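Local coordinates for o-succinylbenzoate synthase (Synechococcus elongatus, PDB 2OZT), which catalyses the dehydration of the cyclohexadiene carboxylate SHCHC to 2-succinylbenzoate, a step in phylloquinone biosynthesis that depends on a divalent metal ion, at residues L35-E38 / Q39-G43; A94-S97 / V98-P102; L309-L312 / T313-E316. All coordinates share one frame; numbering follows the deposited sequence.

Contact 1. Residues L35-E38 / Q39-G43; sequences LEDE and QGQVG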
ATOM      1  N   LEU A  35      14.277  13.423 -14.358  1.00 16.30           N
ATOM      2  CA  LEU A  35      14.576  14.838 -14.107  1.00 18.11           C
ATOM      3  C   LEU A  35      16.084  14.989 -14.265  1.00 17.60           C
ATOM      4  O   LEU A  35      16.816  14.112 -13.888  1.00 17.18           O
ATOM      5  CB  LEU A  35      14.162  15.202 -12.680  1.00 18.08           C
ATOM      6  CG  LEU A  35      12.733  15.710 -12.503  1.00 18.59           C
ATOM      7  CD1 LEU A  35      11.687  14.680 -12.996  1.00 18.25           C
ATOM      8  CD2 LEU A  35      12.480  16.105 -11.043  1.00 20.14           C
ATOM      9  N   GLU A  36      16.530  16.077 -14.897  1.00 18.88           N
ATOM     10  CA  GLU A  36      17.979  16.273 -15.022  1.00 20.36           C
ATOM     11  C   GLU A  36      18.299  17.737 -14.838  1.00 21.29           C
ATOM     12  O   GLU A  36      17.672  18.595 -15.448  1.00 22.39           O
ATOM     13  CB  GLU A  36      18.461  15.764 -16.368  1.00 19.93           C
ATOM     14  CG  GLU A  36      20.027  15.843 -16.560  1.00 19.74           C
ATOM     15  CD  GLU A  36      20.521  15.228 -17.848  1.00 23.76           C
ATOM     16  OE1 GLU A  36      19.794  14.462 -18.512  1.00 21.49           O
ATOM     17  OE2 GLU A  36      21.695  15.495 -18.233  1.00 21.36           O
ATOM     18  N   ASP A  37      19.278  18.017 -13.978  1.00 22.92           N
ATOM     19  CA  ASP A  37      19.684  19.417 -13.805  1.00 23.56           C
ATOM     20  C   ASP A  37      20.777  19.818 -14.800  1.00 24.50           C
ATOM     21  O   ASP A  37      21.268  18.993 -15.590  1.00 23.21           O
ATOM     22  CB  ASP A  37      20.067  19.730 -12.338  1.00 23.61           C
ATOM     23  CG  ASP A  37      21.322  19.009 -11.862  1.00 22.69           C
ATOM     24  OD1 ASP A  37      22.138  18.504 -12.677  1.00 25.04           O
ATOM     25  OD2 ASP A  37      21.551  18.931 -10.625  1.00 27.95           O
ATOM     26  N   GLU A  38      21.140  21.095 -14.759  1.00 26.67           N
ATOM     27  CA  GLU A  38      22.063  21.665 -15.748  1.00 28.60           C
ATOM     28  C   GLU A  38      23.389  20.902 -15.774  1.00 27.86           C
ATOM     29  O   GLU A  38      23.987  20.737 -16.842  1.00 27.78           O
ATOM     30  CB  GLU A  38      22.298  23.160 -15.470  1.00 29.31           C
ATOM     31  CG  GLU A  38      23.631  23.715 -16.048  1.00 35.95           C
ATOM     32  CD  GLU A  38      23.553  24.203 -17.493  1.00 42.50           C
ATOM     33  OE1 GLU A  38      23.419  25.438 -17.693  1.00 45.62           O
ATOM     34  OE2 GLU A  38      23.667  23.371 -18.430  1.00 44.72           O
ATOM     35  N   GLN A  39      23.849  20.453 -14.611  1.00 27.55           N
ATOM     36  CA  GLN A  39      25.103  19.723 -14.511  1.00 27.25           C
ATOM     37  C   GLN A  39      25.066  18.281 -15.034  1.00 27.57           C
ATOM     38  O   GLN A  39      26.088  17.733 -15.421  1.00 29.64           O
ATOM     39  CB  GLN A  39      25.587  19.739 -13.068  1.00 28.78           C
ATOM     40  CG  GLN A  39      26.937  19.109 -12.882  1.00 28.62           C
ATOM     41  CD  GLN A  39      27.261  18.984 -11.422  1.00 33.05           C
ATOM     42  OE1 GLN A  39      27.641  19.973 -10.783  1.00 32.65           O
ATOM     43  NE2 GLN A  39      27.116  17.769 -10.872  1.00 29.56           N
ATOM     44  N   GLY A  40      23.895  17.657 -15.055  1.00 24.91           N
ATOM     45  CA  GLY A  40      23.842  16.258 -15.472  1.00 23.68           C
ATOM     46  C   GLY A  40      23.380  15.311 -14.376  1.00 22.62           C
ATOM     47  O   GLY A  40      23.386  14.082 -14.555  1.00 23.52           O
ATOM     48  N   GLN A  41      22.995  15.867 -13.237  1.00 20.85           N
ATOM     49  CA  GLN A  41      22.486  14.997 -12.142  1.00 21.26           C
ATOM     50  C   GLN A  41      21.069  14.623 -12.516  1.00 20.44           C
ATOM     51  O   GLN A  41      20.377  15.431 -13.108  1.00 20.28           O
ATOM     52  CB  GLN A  41      22.482  15.705 -10.815  1.00 20.93           C
ATOM     53  CG  GLN A  41      23.910  16.072 -10.358  1.00 24.75           C
ATOM     54  CD  GLN A  41      23.872  16.739  -9.042  1.00 25.59           C
ATOM     55  OE1 GLN A  41      24.385  16.217  -8.058  1.00 28.54           O
ATOM     56  NE2 GLN A  41      23.258  17.900  -8.995  1.00 28.94           N
ATOM     57  N   VAL A  42      20.682  13.395 -12.183  1.00 21.24           N
ATOM     58  CA  VAL A  42      19.389  12.869 -12.669  1.00 21.13           C
ATOM     59  C   VAL A  42      18.580  12.365 -11.483  1.00 20.90           C
ATOM     60  O   VAL A  42      19.140  11.894 -10.499  1.00 22.88           O
ATOM     61  CB  VAL A  42      19.599  11.747 -13.666  1.00 22.20           C
ATOM     62  CG1 VAL A  42      18.266  11.114 -14.079  1.00 25.16           C
ATOM     63  CG2 VAL A  42      20.223  12.278 -14.935  1.00 21.77           C
ATOM     64  N   GLY A  43      17.257  12.513 -11.571  1.00 18.46           N
ATOM     65  CA  GLY A  43      16.374  11.908 -10.546  1.00 17.46           C
ATOM     66  C   GLY A  43      15.237  11.230 -11.290  1.00 16.88           C
ATOM     67  O   GLY A  43      15.003  11.495 -12.475  1.00 16.28           O
TER

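Contact 2. Residues A94-S97 / V98-P102; sequences AWQS and VGRLP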
ATOM      1  N   ALA A  94      10.591  12.265  -7.337  1.00 15.64           N
ATOM      2  CA  ALA A  94      11.551  12.507  -8.395  1.00 16.16           C
ATOM      3  C   ALA A  94      12.413  13.706  -8.012  1.00 17.38           C
ATOM      4  O   ALA A  94      13.640  13.630  -8.141  1.00 17.44           O
ATOM      5  CB  ALA A  94      10.814  12.771  -9.715  1.00 15.47           C
ATOM      6  N   TRP A  95      11.784  14.794  -7.605  1.00 16.84           N
ATOM      7  CA  TRP A  95      12.553  16.035  -7.268  1.00 18.36           C
ATOM      8  C   TRP A  95      13.565  15.721  -6.175  1.00 19.55           C
ATOM      9  O   TRP A  95      14.737  16.098  -6.256  1.00 20.84           O
ATOM     10  CB  TRP A  95      11.598  17.105  -6.776  1.00 19.50           C
ATOM     11  CG  TRP A  95      12.244  18.457  -6.558  1.00 20.82           C
ATOM     12  CD1 TRP A  95      12.667  18.982  -5.373  1.00 26.41           C
ATOM     13  CD2 TRP A  95      12.485  19.450  -7.553  1.00 23.79           C
ATOM     14  NE1 TRP A  95      13.181  20.249  -5.575  1.00 25.18           N
ATOM     15  CE2 TRP A  95      13.090  20.554  -6.904  1.00 25.13           C
ATOM     16  CE3 TRP A  95      12.266  19.515  -8.936  1.00 24.76           C
ATOM     17  CZ2 TRP A  95      13.465  21.717  -7.596  1.00 25.07           C
ATOM     18  CZ3 TRP A  95      12.653  20.700  -9.632  1.00 24.46           C
ATOM     19  CH2 TRP A  95      13.248  21.766  -8.946  1.00 25.95           C
ATOM     20  N   GLN A  96      13.117  15.015  -5.151  1.00 20.06           N
ATOM     21  CA  GLN A  96      13.991  14.788  -4.001  1.00 20.62           C
ATOM     22  C   GLN A  96      15.142  13.867  -4.354  1.00 20.24           C
ATOM     23  O   GLN A  96      16.215  13.940  -3.719  1.00 21.74           O
ATOM     24  CB  GLN A  96      13.168  14.250  -2.837  1.00 21.16           C
ATOM     25  CG  GLN A  96      12.223  15.308  -2.215  1.00 26.67           C
ATOM     26  CD  GLN A  96      12.932  16.601  -1.729  1.00 32.20           C
ATOM     27  OE1 GLN A  96      14.040  16.555  -1.198  1.00 36.14           O
ATOM     28  NE2 GLN A  96      12.279  17.741  -1.912  1.00 34.36           N
ATOM     29  N   SER A  97      14.975  13.020  -5.371  1.00 18.95           N
ATOM     30  CA  SER A  97      16.032  12.095  -5.784  1.00 18.35           C
ATOM     31  C   SER A  97      17.180  12.702  -6.598  1.00 18.86           C
ATOM     32  O   SER A  97      18.198  12.040  -6.731  1.00 19.54           O
ATOM     33  CB  SER A  97      15.463  10.890  -6.564  1.00 18.34           C
ATOM     34  OG  SER A  97      15.067  11.264  -7.903  1.00 16.18           O
ATOM     35  N   VAL A  98      16.979  13.897  -7.156  1.00 19.14           N
ATOM     36  CA  VAL A  98      17.984  14.475  -8.076  1.00 20.14           C
ATOM     37  C   VAL A  98      19.304  14.643  -7.329  1.00 21.89           C
ATOM     38  O   VAL A  98      19.370  15.388  -6.342  1.00 23.40           O
ATOM     39  CB  VAL A  98      17.533  15.807  -8.676  1.00 19.70           C
ATOM     40  CG1 VAL A  98      18.661  16.460  -9.527  1.00 21.21           C
ATOM     41  CG2 VAL A  98      16.285  15.628  -9.582  1.00 18.83           C
ATOM     42  N   GLY A  99      20.326  13.957  -7.841  1.00 22.51           N
ATOM     43  CA  GLY A  99      21.674  14.005  -7.263  1.00 23.77           C
ATOM     44  C   GLY A  99      21.795  13.273  -5.942  1.00 25.00           C
ATOM     45  O   GLY A  99      22.808  13.418  -5.233  1.00 25.38           O
ATOM     46  N   ARG A 100      20.788  12.459  -5.601  1.00 24.20           N
ATOM     47  CA  ARG A 100      20.793  11.682  -4.338  1.00 24.31           C
ATOM     48  C   ARG A 100      20.752  10.163  -4.548  1.00 23.69           C
ATOM     49  O   ARG A 100      20.727   9.390  -3.581  1.00 24.69           O
ATOM     50  CB  ARG A 100      19.659  12.158  -3.417  1.00 24.42           C
ATOM     51  CG  ARG A 100      19.804  13.603  -2.942  1.00 28.67           C
ATOM     52  CD  ARG A 100      18.801  13.939  -1.836  1.00 36.09           C
ATOM     53  NE  ARG A 100      18.903  15.325  -1.353  1.00 41.76           N
ATOM     54  CZ  ARG A 100      18.194  16.358  -1.815  1.00 44.70           C
ATOM     55  NH1 ARG A 100      17.312  16.202  -2.792  1.00 44.76           N
ATOM     56  NH2 ARG A 100      18.376  17.570  -1.304  1.00 46.19           N
ATOM     57  N   LEU A 101      20.737   9.723  -5.804  1.00 22.43           N
ATOM     58  CA  LEU A 101      20.699   8.301  -6.132  1.00 22.10           C
ATOM     59  C   LEU A 101      22.086   7.689  -6.281  1.00 22.72           C
ATOM     60  O   LEU A 101      23.009   8.369  -6.779  1.00 24.16           O
ATOM     61  CB  LEU A 101      19.919   8.080  -7.429  1.00 22.00           C
ATOM     62  CG  LEU A 101      18.471   8.574  -7.417  1.00 19.75           C
ATOM     63  CD1 LEU A 101      17.854   8.361  -8.810  1.00 19.13           C
ATOM     64  CD2 LEU A 101      17.696   7.768  -6.373  1.00 18.50           C
ATOM     65  N   PRO A 102      22.238   6.411  -5.905  1.00 23.05           N
ATOM     66  CA  PRO A 102      21.190   5.522  -5.340  1.00 22.60           C
ATOM     67  C   PRO A 102      20.971   5.709  -3.837  1.00 23.08           C
ATOM     68  O   PRO A 102      21.865   6.160  -3.135  1.00 23.00           O
ATOM     69  CB  PRO A 102      21.761   4.138  -5.569  1.00 22.73           C
ATOM     70  CG  PRO A 102      23.309   4.402  -5.414  1.00 22.71           C
ATOM     71  CD  PRO A 102      23.544   5.720  -6.042  1.00 24.19           C
TER
HETATM   72  O   HOH W   1      17.641  17.146  -5.147  1.00 52.11           O
HETATM   73  O   HOH W   2      20.824  11.090  -8.585  1.00 26.06           O

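Contact 3. Residues L309-L312 / T313-E316; sequences LTTL and TAYE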
ATOM      1  N   LEU A 309      16.216  -0.708  -6.508  1.00 19.94           N
ATOM      2  CA  LEU A 309      17.281  -0.215  -7.369  1.00 21.02           C
ATOM      3  C   LEU A 309      18.462   0.264  -6.539  1.00 21.41           C
ATOM      4  O   LEU A 309      18.319   1.155  -5.711  1.00 21.06           O
ATOM      5  CB  LEU A 309      16.727   0.914  -8.227  1.00 19.98           C
ATOM      6  CG  LEU A 309      15.572   0.464  -9.142  1.00 21.83           C
ATOM      7  CD1 LEU A 309      14.855   1.686  -9.687  1.00 21.50           C
ATOM      8  CD2 LEU A 309      16.072  -0.371 -10.278  1.00 22.99           C
ATOM      9  N   THR A 310      19.633  -0.331  -6.785  1.00 24.73           N
ATOM     10  CA  THR A 310      20.818  -0.106  -5.935  1.00 26.17           C
ATOM     11  C   THR A 310      21.928   0.708  -6.616  1.00 26.59           C
ATOM     12  O   THR A 310      22.922   1.064  -5.973  1.00 26.83           O
ATOM     13  CB  THR A 310      21.395  -1.439  -5.397  1.00 26.45           C
ATOM     14  OG1 THR A 310      21.877  -2.229  -6.487  1.00 29.97           O
ATOM     15  CG2 THR A 310      20.341  -2.236  -4.626  1.00 28.53           C
ATOM     16  N   THR A 311      21.758   0.989  -7.904  1.00 27.30           N
ATOM     17  CA  THR A 311      22.738   1.748  -8.673  1.00 28.16           C
ATOM     18  C   THR A 311      22.033   2.760  -9.565  1.00 28.34           C
ATOM     19  O   THR A 311      20.893   2.552  -9.967  1.00 27.15           O
ATOM     20  CB  THR A 311      23.620   0.831  -9.575  1.00 28.14           C
ATOM     21  OG1 THR A 311      22.798   0.223 -10.579  1.00 29.61           O
ATOM     22  CG2 THR A 311      24.337  -0.256  -8.767  1.00 29.44           C
ATOM     23  N   LEU A 312      22.706   3.861  -9.870  1.00 28.89           N
ATOM     24  CA  LEU A 312      22.161   4.850 -10.795  1.00 30.84           C
ATOM     25  C   LEU A 312      21.987   4.277 -12.213  1.00 30.85           C
ATOM     26  O   LEU A 312      20.993   4.561 -12.890  1.00 30.97           O
ATOM     27  CB  LEU A 312      23.026   6.111 -10.806  1.00 32.19           C
ATOM     28  CG  LEU A 312      22.567   7.389 -11.521  1.00 34.25           C
ATOM     29  CD1 LEU A 312      21.068   7.683 -11.398  1.00 35.85           C
ATOM     30  CD2 LEU A 312      23.370   8.566 -10.984  1.00 37.11           C
ATOM     31  N   THR A 313      22.926   3.445 -12.651  1.00 30.50           N
ATOM     32  CA  THR A 313      22.794   2.797 -13.958  1.00 30.13           C
ATOM     33  C   THR A 313      21.550   1.913 -14.061  1.00 29.17           C
ATOM     34  O   THR A 313      20.966   1.786 -15.144  1.00 28.69           O
ATOM     35  CB  THR A 313      24.028   1.946 -14.286  1.00 30.98           C
ATOM     36  OG1 THR A 313      24.195   0.949 -13.275  1.00 33.53           O
ATOM     37  CG2 THR A 313      25.255   2.821 -14.353  1.00 31.51           C
ATOM     38  N   ALA A 314      21.141   1.307 -12.942  1.00 27.45           N
ATOM     39  CA  ALA A 314      19.928   0.482 -12.935  1.00 25.26           C
ATOM     40  C   ALA A 314      18.690   1.315 -13.274  1.00 24.16           C
ATOM     41  O   ALA A 314      17.790   0.834 -13.986  1.00 24.05           O
ATOM     42  CB  ALA A 314      19.731  -0.206 -11.594  1.00 25.36           C
ATOM     43  N   TYR A 315      18.640   2.551 -12.775  1.00 22.59           N
ATOM     44  CA  TYR A 315      17.560   3.461 -13.146  1.00 22.62           C
ATOM     45  C   TYR A 315      17.648   3.770 -14.633  1.00 23.45           C
ATOM     46  O   TYR A 315      16.632   3.765 -15.334  1.00 22.22           O
ATOM     47  CB  TYR A 315      17.645   4.782 -12.390  1.00 21.36           C
ATOM     48  CG  TYR A 315      17.184   4.715 -10.942  1.00 19.79           C
ATOM     49  CD1 TYR A 315      18.052   4.330  -9.928  1.00 20.43           C
ATOM     50  CD2 TYR A 315      15.906   5.116 -10.591  1.00 19.94           C
ATOM     51  CE1 TYR A 315      17.652   4.289  -8.596  1.00 20.43           C
ATOM     52  CE2 TYR A 315      15.485   5.087  -9.261  1.00 18.73           C
ATOM     53  CZ  TYR A 315      16.358   4.668  -8.264  1.00 20.64           C
ATOM     54  OH  TYR A 315      15.962   4.640  -6.933  1.00 18.80           O
ATOM     55  N   GLU A 316      18.863   4.086 -15.093  1.00 24.80           N
ATOM     56  CA  GLU A 316      19.051   4.437 -16.502  1.00 26.65           C
ATOM     57  C   GLU A 316      18.667   3.292 -17.439  1.00 25.84           C
ATOM     58  O   GLU A 316      18.044   3.547 -18.474  1.00 26.52           O
ATOM     59  CB  GLU A 316      20.471   4.926 -16.776  1.00 27.74           C
ATOM     60  CG  GLU A 316      20.734   6.367 -16.268  1.00 32.43           C
ATOM     61  CD  GLU A 316      20.177   7.498 -17.180  1.00 37.01           C
ATOM     62  OE1 GLU A 316      18.966   7.500 -17.583  1.00 36.58           O
ATOM     63  OE2 GLU A 316      20.969   8.427 -17.479  1.00 41.47           O
TER
HETATM   64  O   HOH W   3      18.159   3.937  -5.232  1.00 18.25           O

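Contact 1. Residues L35-E38 / Q39-G43
Backbone bonds first tie Leu35 to Gly43, an antiparallel hydrogen-bonded pair in which Leu35 N meets Gly43 O at 2.8 Å and Gly43 N returns a bond to Leu35 O. The next pair, Glu36 with Val42, is non-hydrogen-bonded; beyond it Asp37 N reaches Gln41 O at 2.9 Å, and Gly40 N closes a type I turn on Asp37 O at 3.0 Å. At Gly40's backbone angles a CB would jam against the preceding carbonyl O, which suits glycine to this bulge position. Polar side-chain bonds centre on Asp37, whose CG sits between the backbone N and the carbonyl carbon (chi1 67°), swinging both oxygens over the turn. OD1 accepts Gln41 N at 2.8 Å from above the carboxylate plane, with a weak bond from Gly40 N, while OD2 takes Gln41 NE2 on its syn lone pair at 2.6 Å. Bonds to both oxygens hold the carboxylate against rotation. Apolar contact is slight: Glu36 CG passes Val42 CG2 at 3.9 Å, and the Glu36 carboxylate continues to a salt bridge with Arg34. This is a 3:5 beta hairpin, a type I turn followed by a G1 beta bulge at Gly40, joining strands 23-36 and 42-47 of the enolase-type N-terminal domain.

Contact 2. Residues A94-S97 / V98-P102
The last turn of helix 85-97 runs out through Val98 N, which bonds to Trp95 O at 3.3 Å and only weakly to Ala94 O, and a type II beta turn from Ser97 to Arg100 follows, closed by Arg100 N on Ser97 O at 2.9 Å. Gly99 holds its third position, where positive phi (72°) favours glycine. Arg100 extends from CG to NE and runs alongside Gln96, both pointing the same way with amide and guanidinium planes 21° apart. Its NH1 donates to the backbone Gln96 O at 2.7 Å, the oxygen lying at the guanidinium edge and near its plane. A carbonyl of the final helical turn is thus satisfied by a side chain, a side-chain-to-backbone bond at the C-terminal end of the helix, where it passes into the loop leading to strand 112-114. Ser97 OG, set between its backbone N and carbonyl carbon (chi1 74°), folds back to give a 2.8 Å bond to Ala94 O, and it is also hydrogen-bonded to Tyr44 N. Leu101 CD2 rests on Ser97 CB at 3.8 Å, an apolar touch, while Val98 packs on Leu35 and Leu3. One water donates to both Trp95 O and Val98 O; another accepts from Leu101 N and donates weakly to Ser97 O.

Contact 3. Residues L309-L312 / T313-E316
Leu309 lies over one face of the Tyr315 ring, six residues further along the chain. Its CD1 stands 3.6 Å from the ring centroid, 15° off the normal, in a CH-pi contact displaced toward the CE2 and CZ rim. Leu309 CB comes to 3.5 Å from Tyr315 CE1, so the leucine spans the ring rather than touching it with one methyl. The other methyl, CD2, turns to Ala314 CB at 3.9 Å. Leu309 CG is anti to its carbonyl carbon (chi1 -61°), which carries the two methyls across toward the helix.

Tyr315 is buried and is approached at its rim as well: Thr311 O lies near the ring plane, 3.4 Å from CD1. Its hydroxyl shares a water with the backbone, 2.9 Å from Tyr315 OH, the same water donating to Leu309 O. Outside the segments the ring meets Tyr44, with planes at about 25°, and the Ile278 and Thr281 side chains of helix 277-290.

Leu312 contributes chiefly through its backbone, for Leu312 O accepts Glu316 N at 3.1 Å, in the carbonyl plane and nearly straight, the first full i to i+4 bond here. One residue earlier, Thr311 OG1 receives Ala314 N at 3.1 Å, with a weaker bond from the same N to Thr311 O. Glu316 sends its carboxylate away to Tyr44 OH and, in a salt bridge, to Arg34. This is a threonine N-cap opening the C-terminal helix 312-320, with a leucine ahead of the cap folded onto an aromatic residue of its first turn.

How the contacts relate
Following the chain, contact 1 closes the turn between strands 23-36 and 42-47, contact 2 ends helix 85-97 and leads toward the barrel strand 112-114, and contact 3 opens helix 312-320 near the C terminus. The three come in series; none nests in or crosses another. In space contact 2 is the middle piece: Leu35 CB packs on Val98 CG2 at 3.8 Å, and Leu101 CD2 lies 3.6 Å from Tyr315 OH. Contacts 1 and 3 do not touch, though the hairpin strands that carry Arg34 and Tyr44 come up to the C-terminal helix. Together they tie that helix to the N-terminal domain.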